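Local coordinates for protein interferon alpha/beta receptor 1 (Mus musculus, PDB 3WCY) that pairs with IFNAR2 to form the heterodimeric receptor for type I interferons, whose binding activates the JAK-STAT signalling cascade, at residues Leu322-Cys327 / Gly356-Leu361; Gly334-Ile339 / Ser351-Gly356; Phe341-Ser346 / Thr368-Gln373. All blocks are in the same frame, centred on the assembly; numbering follows the deposited sequence.

Interaction 1 of 3, residues Leu322-Cys327 / Gly356-Leu361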
loop_
_atom_site.group_PDB
_atom_site.type_symbol
_atom_site.label_atom_id
_atom_site.label_comp_id
_atom_site.label_asym_id
_atom_site.label_seq_id
_atom_site.Cartn_x
_atom_site.Cartn_y
_atom_site.Cartn_z
ATOM N N LEU A 322 -7.444 6.189 37.606
ATOM C CA LEU A 322 -6.213 6.326 36.826
ATOM C C LEU A 322 -5.648 4.965 36.435
ATOM O O LEU A 322 -5.532 4.074 37.274
ATOM C CB LEU A 322 -5.167 7.145 37.594
ATOM C CG LEU A 322 -4.401 8.192 36.788
ATOM C CD1 LEU A 322 -3.870 9.285 37.696
ATOM C CD2 LEU A 322 -3.254 7.561 35.985
ATOM N N VAL A 323 -5.313 4.815 35.147
ATOM C CA VAL A 323 -4.776 3.588 34.552
ATOM C C VAL A 323 -3.405 3.887 33.918
ATOM O O VAL A 323 -3.283 4.845 33.152
ATOM C CB VAL A 323 -5.782 2.966 33.528
ATOM C CG1 VAL A 323 -5.210 1.725 32.857
ATOM C CG2 VAL A 323 -7.117 2.634 34.185
ATOM N N TYR A 324 -2.382 3.079 34.248
ATOM C CA TYR A 324 -1.045 3.240 33.679
ATOM C C TYR A 324 -0.593 2.019 32.882
ATOM O O TYR A 324 -0.499 0.918 33.429
ATOM C CB TYR A 324 0.013 3.627 34.733
ATOM C CG TYR A 324 1.174 4.388 34.127
ATOM C CD1 TYR A 324 1.297 5.761 34.300
ATOM C CD2 TYR A 324 2.116 3.744 33.330
ATOM C CE1 TYR A 324 2.335 6.476 33.701
ATOM C CE2 TYR A 324 3.142 4.450 32.707
ATOM C CZ TYR A 324 3.256 5.815 32.905
ATOM O OH TYR A 324 4.286 6.502 32.307
ATOM N N VAL A 325 -0.276 2.234 31.597
ATOM C CA VAL A 325 0.210 1.196 30.683
ATOM C C VAL A 325 1.728 1.287 30.619
ATOM O O VAL A 325 2.271 2.350 30.325
ATOM C CB VAL A 325 -0.408 1.287 29.264
ATOM C CG1 VAL A 325 -0.196 -0.017 28.503
ATOM C CG2 VAL A 325 -1.888 1.646 29.312
ATOM N N ASN A 326 2.408 0.178 30.890
ATOM C CA ASN A 326 3.863 0.133 30.853
ATOM C C ASN A 326 4.311 -0.874 29.804
ATOM O O ASN A 326 3.954 -2.047 29.915
ATOM C CB ASN A 326 4.418 -0.234 32.235
ATOM C CG ASN A 326 4.331 0.868 33.260
ATOM O OD1 ASN A 326 5.063 1.863 33.201
ATOM N ND2 ASN A 326 3.486 0.679 34.269
ATOM N N CYS A 327 5.072 -0.421 28.778
ATOM C CA CYS A 327 5.609 -1.309 27.737
ATOM C C CYS A 327 6.690 -2.227 28.335
ATOM O O CYS A 327 7.417 -1.811 29.244
ATOM C CB CYS A 327 6.138 -0.521 26.540
ATOM S SG CYS A 327 7.620 0.470 26.883
ATOM N N GLY A 356 -0.247 9.352 25.464
ATOM C CA GLY A 356 0.638 8.858 26.513
ATOM C C GLY A 356 0.091 7.630 27.220
ATOM O O GLY A 356 -0.939 7.085 26.810
ATOM N N PRO A 357 0.747 7.165 28.303
ATOM C CA PRO A 357 0.254 5.963 28.996
ATOM C C PRO A 357 -0.731 6.238 30.136
ATOM O O PRO A 357 -1.440 5.326 30.561
ATOM C CB PRO A 357 1.539 5.305 29.500
ATOM C CG PRO A 357 2.615 6.381 29.418
ATOM C CD PRO A 357 1.999 7.647 28.914
ATOM N N GLU A 358 -0.756 7.478 30.642
ATOM C CA GLU A 358 -1.628 7.897 31.729
ATOM C C GLU A 358 -3.084 8.105 31.264
ATOM O O GLU A 358 -3.463 9.204 30.841
ATOM C CB GLU A 358 -1.067 9.150 32.413
ATOM C CG GLU A 358 -0.503 8.888 33.792
ATOM C CD GLU A 358 -0.173 10.153 34.556
ATOM O OE1 GLU A 358 0.977 10.630 34.439
ATOM O OE2 GLU A 358 -1.073 10.681 35.250
ATOM N N PHE A 359 -3.881 7.021 31.328
ATOM C CA PHE A 359 -5.310 6.997 31.004
ATOM C C PHE A 359 -6.062 7.335 32.283
ATOM O O PHE A 359 -5.705 6.838 33.349
ATOM C CB PHE A 359 -5.736 5.599 30.519
ATOM C CG PHE A 359 -5.378 5.251 29.095
ATOM C CD1 PHE A 359 -6.339 5.283 28.092
ATOM C CD2 PHE A 359 -4.088 4.856 28.761
ATOM C CE1 PHE A 359 -6.009 4.942 26.774
ATOM C CE2 PHE A 359 -3.759 4.521 27.444
ATOM C CZ PHE A 359 -4.718 4.569 26.459
ATOM N N THR A 360 -7.081 8.184 32.190
ATOM C CA THR A 360 -7.865 8.574 33.355
ATOM C C THR A 360 -9.339 8.245 33.119
ATOM O O THR A 360 -10.019 8.943 32.359
ATOM C CB THR A 360 -7.547 10.034 33.753
ATOM O OG1 THR A 360 -6.156 10.133 34.078
ATOM C CG2 THR A 360 -8.376 10.526 34.932
ATOM N N LEU A 361 -9.818 7.151 33.740
ATOM C CA LEU A 361 -11.217 6.742 33.610
ATOM C C LEU A 361 -12.065 7.603 34.523
ATOM O O LEU A 361 -12.096 7.399 35.740
ATOM C CB LEU A 361 -11.427 5.241 33.881
ATOM C CG LEU A 361 -10.811 4.276 32.874
ATOM C CD1 LEU A 361 -10.864 2.856 33.380
ATOM C CD2 LEU A 361 -11.509 4.362 31.553
#
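Leu322, Val323 and Tyr324 run antiparallel to Thr360, Phe359 and Glu358, the axes of the short strands 322-326 and 358-361 approaching to 4.6 Å with 153° between their directions. In the fourth fibronectin type III domain these are strands B and E, and B is flanked on its other edge by strand 311-316. Val323 and Phe359 form the hydrogen-bonded pair: Val323 N donates almost straight to Phe359 O (2.7 Å, 173°), and Phe359 N returns a more bent bond to Val323 O (2.9 Å). Beyond them, the bond from Val325 N to Pro357 O is long and weak.

Val323 and Phe359 face into the sandwich, where both also meet Ile339 of the opposing sheet. The CB atoms of Val323 and Phe359 lie 4.0 Å apart, and Val323 CG2 reaches Leu361 CD1 at 3.8 Å. Val325 CG2 meets the Phe359 ring obliquely, 3.9 Å from Phe359 CE2.

Leu322, Tyr324, Glu358 and Thr360 occupy the outer face. Tyr324 CG stands anti to the backbone N (chi1 -154°); the ring beyond it runs side by side with Pro357, whose CB sits over one ring face in a CH-pi contact. The aliphatic part of Glu358 crosses the same ring obliquely, bringing CG to 3.6 Å from Tyr324 CD1, while Leu322 CD2 meets Glu358 CG at 3.8 Å.

Interaction 2 of 3, residues Gly334-Ile339 / Ser351-Gly356; sequences GLNYEI and SMEKDG
Ile339 and Met352 lie opposite each other in the beta hairpin formed by strands 337-343 and 350-354, the C and C' strands of the fourth fibronectin type III domain. Two backbone bonds join them: Ile339 N donates to Met352 O (2.8 Å), and Met352 N to Ile339 O (3.2 Å, 141°). In the second of these the donor stands above the carbonyl plane. Toward Asp355 the chains separate, and the pairing is loose along its length; strand 350-354 is the outer strand of its sheet.

The polar side-chain contact is between Asn336 and Glu353, which cross at about a right angle. The amide ND2 of Asn336 bonds to Glu353 OE2 at 3.2 Å, with OE2 near the amide plane but ND2 above the plane of the carboxylate; its bond to the other oxygen, OE1, is weak. The carboxylate of Glu338 is close enough to that of Glu353, with their OE1 atoms 5.9 Å apart, that the two charges may disfavour each other mildly.

Apolar packing lies on the face of Tyr337, Ile339 and Met352, opposite Glu338 and Glu353. Ile339 and Met352 run side by side, CG2 of the isoleucine 3.7 Å from CG of the methionine, and Ile339 also packs on Val372 and Ala374. A ring-to-backbone contact completes the set: the Tyr337 ring lies obliquely to the carbonyl in the loop after the C' strand, Tyr337 CD1 3.3 Å from Gly356 O.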
loop_
_atom_site.group_PDB
_atom_site.type_symbol
_atom_site.label_atom_id
_atom_site.label_comp_id
_atom_site.label_asym_id
_atom_site.label_seq_id
_atom_site.Cartn_x
_atom_site.Cartn_y
_atom_site.Cartn_z
ATOM N N GLY A 334 8.496 6.966 22.758
ATOM C CA GLY A 334 7.581 7.153 21.631
ATOM C C GLY A 334 6.849 5.831 21.488
ATOM O O GLY A 334 7.421 4.859 20.980
ATOM N N LEU A 335 5.583 5.784 21.963
ATOM C CA LEU A 335 4.668 4.647 21.790
ATOM C C LEU A 335 3.184 5.060 21.869
ATOM O O LEU A 335 2.853 6.065 22.505
ATOM C CB LEU A 335 4.974 3.545 22.836
ATOM C CG LEU A 335 6.209 2.663 22.580
ATOM C CD1 LEU A 335 7.435 3.209 23.278
ATOM C CD2 LEU A 335 5.992 1.265 23.081
ATOM N N ASN A 336 2.299 4.277 21.214
ATOM C CA ASN A 336 0.846 4.490 21.210
ATOM C C ASN A 336 0.173 3.382 22.025
ATOM O O ASN A 336 0.542 2.209 21.898
ATOM C CB ASN A 336 0.290 4.546 19.782
ATOM C CG ASN A 336 -0.925 5.438 19.622
ATOM O OD1 ASN A 336 -0.954 6.598 20.064
ATOM N ND2 ASN A 336 -1.942 4.933 18.938
ATOM N N TYR A 337 -0.794 3.758 22.881
ATOM C CA TYR A 337 -1.477 2.817 23.774
ATOM C C TYR A 337 -2.983 2.694 23.524
ATOM O O TYR A 337 -3.596 3.603 22.963
ATOM C CB TYR A 337 -1.190 3.174 25.247
ATOM C CG TYR A 337 0.278 3.352 25.576
ATOM C CD1 TYR A 337 0.855 4.618 25.622
ATOM C CD2 TYR A 337 1.090 2.255 25.859
ATOM C CE1 TYR A 337 2.203 4.789 25.937
ATOM C CE2 TYR A 337 2.439 2.412 26.174
ATOM C CZ TYR A 337 2.991 3.682 26.211
ATOM O OH TYR A 337 4.319 3.844 26.516
ATOM N N GLU A 338 -3.569 1.560 23.955
ATOM C CA GLU A 338 -4.993 1.251 23.824
ATOM C C GLU A 338 -5.556 0.684 25.122
ATOM O O GLU A 338 -4.875 -0.081 25.798
ATOM C CB GLU A 338 -5.229 0.249 22.680
ATOM C CG GLU A 338 -6.529 0.490 21.926
ATOM C CD GLU A 338 -7.037 -0.648 21.059
ATOM O OE1 GLU A 338 -6.258 -1.175 20.232
ATOM O OE2 GLU A 338 -8.241 -0.975 21.170
ATOM N N ILE A 339 -6.806 1.045 25.461
ATOM C CA ILE A 339 -7.491 0.551 26.655
ATOM C C ILE A 339 -8.794 -0.168 26.318
ATOM O O ILE A 339 -9.454 0.185 25.346
ATOM C CB ILE A 339 -7.613 1.632 27.772
ATOM C CG1 ILE A 339 -6.943 1.167 29.058
ATOM C CG2 ILE A 339 -9.040 2.092 28.048
ATOM C CD1 ILE A 339 -5.541 1.539 29.146
ATOM N N SER A 351 -13.881 0.890 24.865
ATOM C CA SER A 351 -12.479 1.029 24.492
ATOM C C SER A 351 -12.080 2.427 24.053
ATOM O O SER A 351 -12.788 3.051 23.256
ATOM C CB SER A 351 -12.128 0.022 23.398
ATOM O OG SER A 351 -13.004 0.121 22.286
ATOM N N MET A 352 -10.919 2.901 24.548
ATOM C CA MET A 352 -10.352 4.207 24.205
ATOM C C MET A 352 -8.824 4.195 24.097
ATOM O O MET A 352 -8.161 3.423 24.795
ATOM C CB MET A 352 -10.870 5.330 25.126
ATOM C CG MET A 352 -10.521 5.166 26.587
ATOM S SD MET A 352 -11.499 6.270 27.625
ATOM C CE MET A 352 -10.285 6.708 28.866
ATOM N N GLU A 353 -8.276 5.034 23.199
ATOM C CA GLU A 353 -6.838 5.167 22.983
ATOM C C GLU A 353 -6.363 6.596 23.257
ATOM O O GLU A 353 -7.070 7.557 22.946
ATOM C CB GLU A 353 -6.399 4.641 21.593
ATOM C CG GLU A 353 -6.455 5.631 20.434
ATOM C CD GLU A 353 -5.313 5.558 19.437
ATOM O OE1 GLU A 353 -5.126 4.488 18.813
ATOM O OE2 GLU A 353 -4.627 6.589 19.252
ATOM N N LYS A 354 -5.188 6.725 23.881
ATOM C CA LYS A 354 -4.589 8.021 24.186
ATOM C C LYS A 354 -3.185 8.107 23.594
ATOM O O LYS A 354 -2.708 7.143 22.977
ATOM C CB LYS A 354 -4.596 8.325 25.706
ATOM C CG LYS A 354 -5.987 8.502 26.333
ATOM C CD LYS A 354 -6.826 9.630 25.718
ATOM C CE LYS A 354 -8.305 9.403 25.936
ATOM N NZ LYS A 354 -9.127 10.503 25.369
ATOM N N ASP A 355 -2.544 9.279 23.754
ATOM C CA ASP A 355 -1.202 9.579 23.253
ATOM C C ASP A 355 -0.169 8.977 24.188
ATOM O O ASP A 355 0.644 8.157 23.756
ATOM C CB ASP A 355 -1.013 11.101 23.104
ATOM C CG ASP A 355 -2.269 11.807 22.628
ATOM O OD1 ASP A 355 -2.628 11.643 21.435
ATOM O OD2 ASP A 355 -2.944 12.449 23.468
ATOM N N GLY A 356 -0.247 9.352 25.464
ATOM C CA GLY A 356 0.638 8.858 26.513
ATOM C C GLY A 356 0.091 7.630 27.220
ATOM O O GLY A 356 -0.939 7.085 26.810
#

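Interaction 3 of 3, residues Phe341-Ser346 / Thr368-Gln373; sequences FWENTS and TVYCVQ
Cys371, half of the disulfide to Cys393, packs against a face of the Trp342 indole. Its CB sits over that face, offset toward the rim and 3.5 Å from Trp342 CE2, in a CH-pi contact with the five-membered ring. The sulfur lies farther off and oblique to the six-membered ring, Cys371 SG 5.0 Å from its centroid. Trp342 CG is held between the backbone N and the carbonyl carbon (chi1 71°), and the indole extends across the neighbouring strand. Cys371 O also lies over a face of the ring system, 3.4 Å from Trp342 CE3. Gln373 stands at the indole edge, Gln373 NE2 near the ring plane and 4.0 Å from Trp342 CH2, and its amide is turned 78° from the ring. Lys349 makes a cation-pi contact with this tryptophan.

The two strands, 341-343 and 369-373, are parts of C and F, the central pair of the four-stranded C'-C-F-G sheet of the fibronectin type III domain; the disulfide ties F to strand 392-395, its outer neighbour. Trp342 and Cys371 form the antiparallel hydrogen-bonded pair, each N giving a bond of 3.0 Å to the other's O. As C leaves the sheet, Asn344 N still donates to Val369 O (3.2 Å, 169°).

On the reverse face Phe341 and Val372 pair, CB of the phenylalanine 4.1 Å from Val372 CG1, and Val372 also touches Ile312 and Val314 of the opposite sheet. Further along this face, the Tyr370 ring presents its edge to Trp342 O, and its hydroxyl is hydrogen-bonded to Gln365 N. The extended Glu343 side chain reaches Thr368, where Glu343 OE2 lies 3.7 Å from Thr368 CB.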
loop_
_atom_site.group_PDB
_atom_site.type_symbol
_atom_site.label_atom_id
_atom_site.label_comp_id
_atom_site.label_asym_id
_atom_site.label_seq_id
_atom_site.Cartn_x
_atom_site.Cartn_y
_atom_site.Cartn_z
ATOM N N PHE A 341 -11.937 -1.387 28.711
ATOM C CA PHE A 341 -12.559 -1.433 30.030
ATOM C C PHE A 341 -14.033 -1.821 30.021
ATOM O O PHE A 341 -14.767 -1.480 29.092
ATOM C CB PHE A 341 -12.304 -0.134 30.821
ATOM C CG PHE A 341 -13.004 1.109 30.325
ATOM C CD1 PHE A 341 -14.096 1.628 31.007
ATOM C CD2 PHE A 341 -12.550 1.782 29.196
ATOM C CE1 PHE A 341 -14.744 2.778 30.547
ATOM C CE2 PHE A 341 -13.201 2.929 28.736
ATOM C CZ PHE A 341 -14.289 3.422 29.418
ATOM N N TRP A 342 -14.459 -2.549 31.066
ATOM C CA TRP A 342 -15.842 -2.994 31.253
ATOM C C TRP A 342 -16.201 -3.116 32.743
ATOM O O TRP A 342 -15.442 -2.644 33.587
ATOM C CB TRP A 342 -16.132 -4.287 30.457
ATOM C CG TRP A 342 -15.473 -5.535 30.969
ATOM C CD1 TRP A 342 -16.030 -6.482 31.775
ATOM C CD2 TRP A 342 -14.174 -6.024 30.613
ATOM N NE1 TRP A 342 -15.146 -7.514 31.977
ATOM C CE2 TRP A 342 -13.996 -7.261 31.274
ATOM C CE3 TRP A 342 -13.125 -5.522 29.824
ATOM C CZ2 TRP A 342 -12.812 -8.000 31.176
ATOM C CZ3 TRP A 342 -11.959 -6.265 29.712
ATOM C CH2 TRP A 342 -11.809 -7.486 30.388
ATOM N N GLU A 343 -17.361 -3.717 33.057
ATOM C CA GLU A 343 -17.854 -3.929 34.419
ATOM C C GLU A 343 -18.056 -5.429 34.666
ATOM O O GLU A 343 -18.477 -6.147 33.760
ATOM C CB GLU A 343 -19.175 -3.169 34.613
ATOM C CG GLU A 343 -19.612 -3.012 36.059
ATOM C CD GLU A 343 -20.980 -2.384 36.253
ATOM O OE1 GLU A 343 -21.865 -2.584 35.388
ATOM O OE2 GLU A 343 -21.179 -1.724 37.298
ATOM N N ASN A 344 -17.803 -5.893 35.900
ATOM C CA ASN A 344 -17.938 -7.304 36.279
ATOM C C ASN A 344 -19.396 -7.842 36.301
ATOM O O ASN A 344 -19.649 -8.928 36.840
ATOM C CB ASN A 344 -17.206 -7.577 37.593
ATOM C CG ASN A 344 -16.518 -8.914 37.605
ATOM O OD1 ASN A 344 -17.105 -9.938 37.962
ATOM N ND2 ASN A 344 -15.265 -8.941 37.184
ATOM N N THR A 345 -20.346 -7.091 35.699
ATOM C CA THR A 345 -21.768 -7.451 35.615
ATOM C C THR A 345 -22.289 -7.298 34.181
ATOM O O THR A 345 -23.253 -7.968 33.803
ATOM C CB THR A 345 -22.612 -6.641 36.616
ATOM O OG1 THR A 345 -22.422 -5.248 36.373
ATOM C CG2 THR A 345 -22.303 -6.984 38.079
ATOM N N SER A 346 -21.656 -6.412 33.391
ATOM C CA SER A 346 -22.016 -6.170 31.997
ATOM C C SER A 346 -21.202 -7.067 31.062
ATOM O O SER A 346 -20.134 -7.552 31.446
ATOM C CB SER A 346 -21.814 -4.700 31.636
ATOM O OG SER A 346 -20.450 -4.377 31.414
ATOM N N THR A 368 -18.406 0.208 42.507
ATOM C CA THR A 368 -18.620 -0.814 41.472
ATOM C C THR A 368 -17.285 -1.312 40.905
ATOM O O THR A 368 -16.348 -0.525 40.754
ATOM C CB THR A 368 -19.617 -0.336 40.385
ATOM O OG1 THR A 368 -19.203 0.927 39.866
ATOM C CG2 THR A 368 -21.063 -0.247 40.890
ATOM N N VAL A 369 -17.201 -2.623 40.606
ATOM C CA VAL A 369 -15.990 -3.274 40.098
ATOM C C VAL A 369 -15.851 -3.111 38.584
ATOM O O VAL A 369 -16.745 -3.512 37.837
ATOM C CB VAL A 369 -15.888 -4.762 40.540
ATOM C CG1 VAL A 369 -14.572 -5.390 40.081
ATOM C CG2 VAL A 369 -16.047 -4.904 42.054
ATOM N N TYR A 370 -14.713 -2.535 38.147
ATOM C CA TYR A 370 -14.383 -2.308 36.741
ATOM C C TYR A 370 -13.144 -3.103 36.330
ATOM O O TYR A 370 -12.129 -3.065 37.026
ATOM C CB TYR A 370 -14.187 -0.810 36.451
ATOM C CG TYR A 370 -15.476 -0.018 36.411
ATOM C CD1 TYR A 370 -16.258 0.022 35.260
ATOM C CD2 TYR A 370 -15.896 0.724 37.511
ATOM C CE1 TYR A 370 -17.446 0.753 35.217
ATOM C CE2 TYR A 370 -17.077 1.466 37.477
ATOM C CZ TYR A 370 -17.850 1.478 36.326
ATOM O OH TYR A 370 -19.011 2.212 36.280
ATOM N N CYS A 371 -13.235 -3.817 35.200
ATOM C CA CYS A 371 -12.150 -4.625 34.657
ATOM C C CYS A 371 -11.471 -3.942 33.481
ATOM O O CYS A 371 -12.114 -3.685 32.465
ATOM C CB CYS A 371 -12.646 -6.017 34.289
ATOM S SG CYS A 371 -11.999 -7.329 35.352
ATOM N N VAL A 372 -10.165 -3.656 33.621
ATOM C CA VAL A 372 -9.358 -2.979 32.594
ATOM C C VAL A 372 -8.374 -3.943 31.906
ATOM O O VAL A 372 -7.889 -4.893 32.528
ATOM C CB VAL A 372 -8.634 -1.704 33.128
ATOM C CG1 VAL A 372 -8.432 -0.682 32.015
ATOM C CG2 VAL A 372 -9.385 -1.068 34.299
ATOM N N GLN A 373 -8.095 -3.680 30.617
ATOM C CA GLN A 373 -7.173 -4.421 29.758
ATOM C C GLN A 373 -6.477 -3.443 28.823
ATOM O O GLN A 373 -7.118 -2.515 28.334
ATOM C CB GLN A 373 -7.924 -5.471 28.941
ATOM C CG GLN A 373 -7.545 -6.896 29.295
ATOM C CD GLN A 373 -7.930 -7.868 28.210
ATOM O OE1 GLN A 373 -7.614 -7.680 27.028
ATOM N NE2 GLN A 373 -8.583 -8.955 28.594
#

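The three contacts lie in the beta sandwich of the fourth fibronectin type III domain, the last of this extracellular fragment. Interaction 1 belongs to one sheet, interactions 2 and 3 to the other, where both use strand 337-343. Interactions 1 and 2 share Gly356 and have centres about 8 Å apart; the Phe359 ring links them across the interior, its CE2 3.6 Å from Tyr337 CB. Interactions 1 and 3, about 16 Å apart by centres, meet where Leu361 CD2 lies 3.6 Å from Phe341 CE2. Between interactions 2 and 3, centred about 19 Å apart, Ile339 CG1 packs on Val372 CG1 at 3.8 Å.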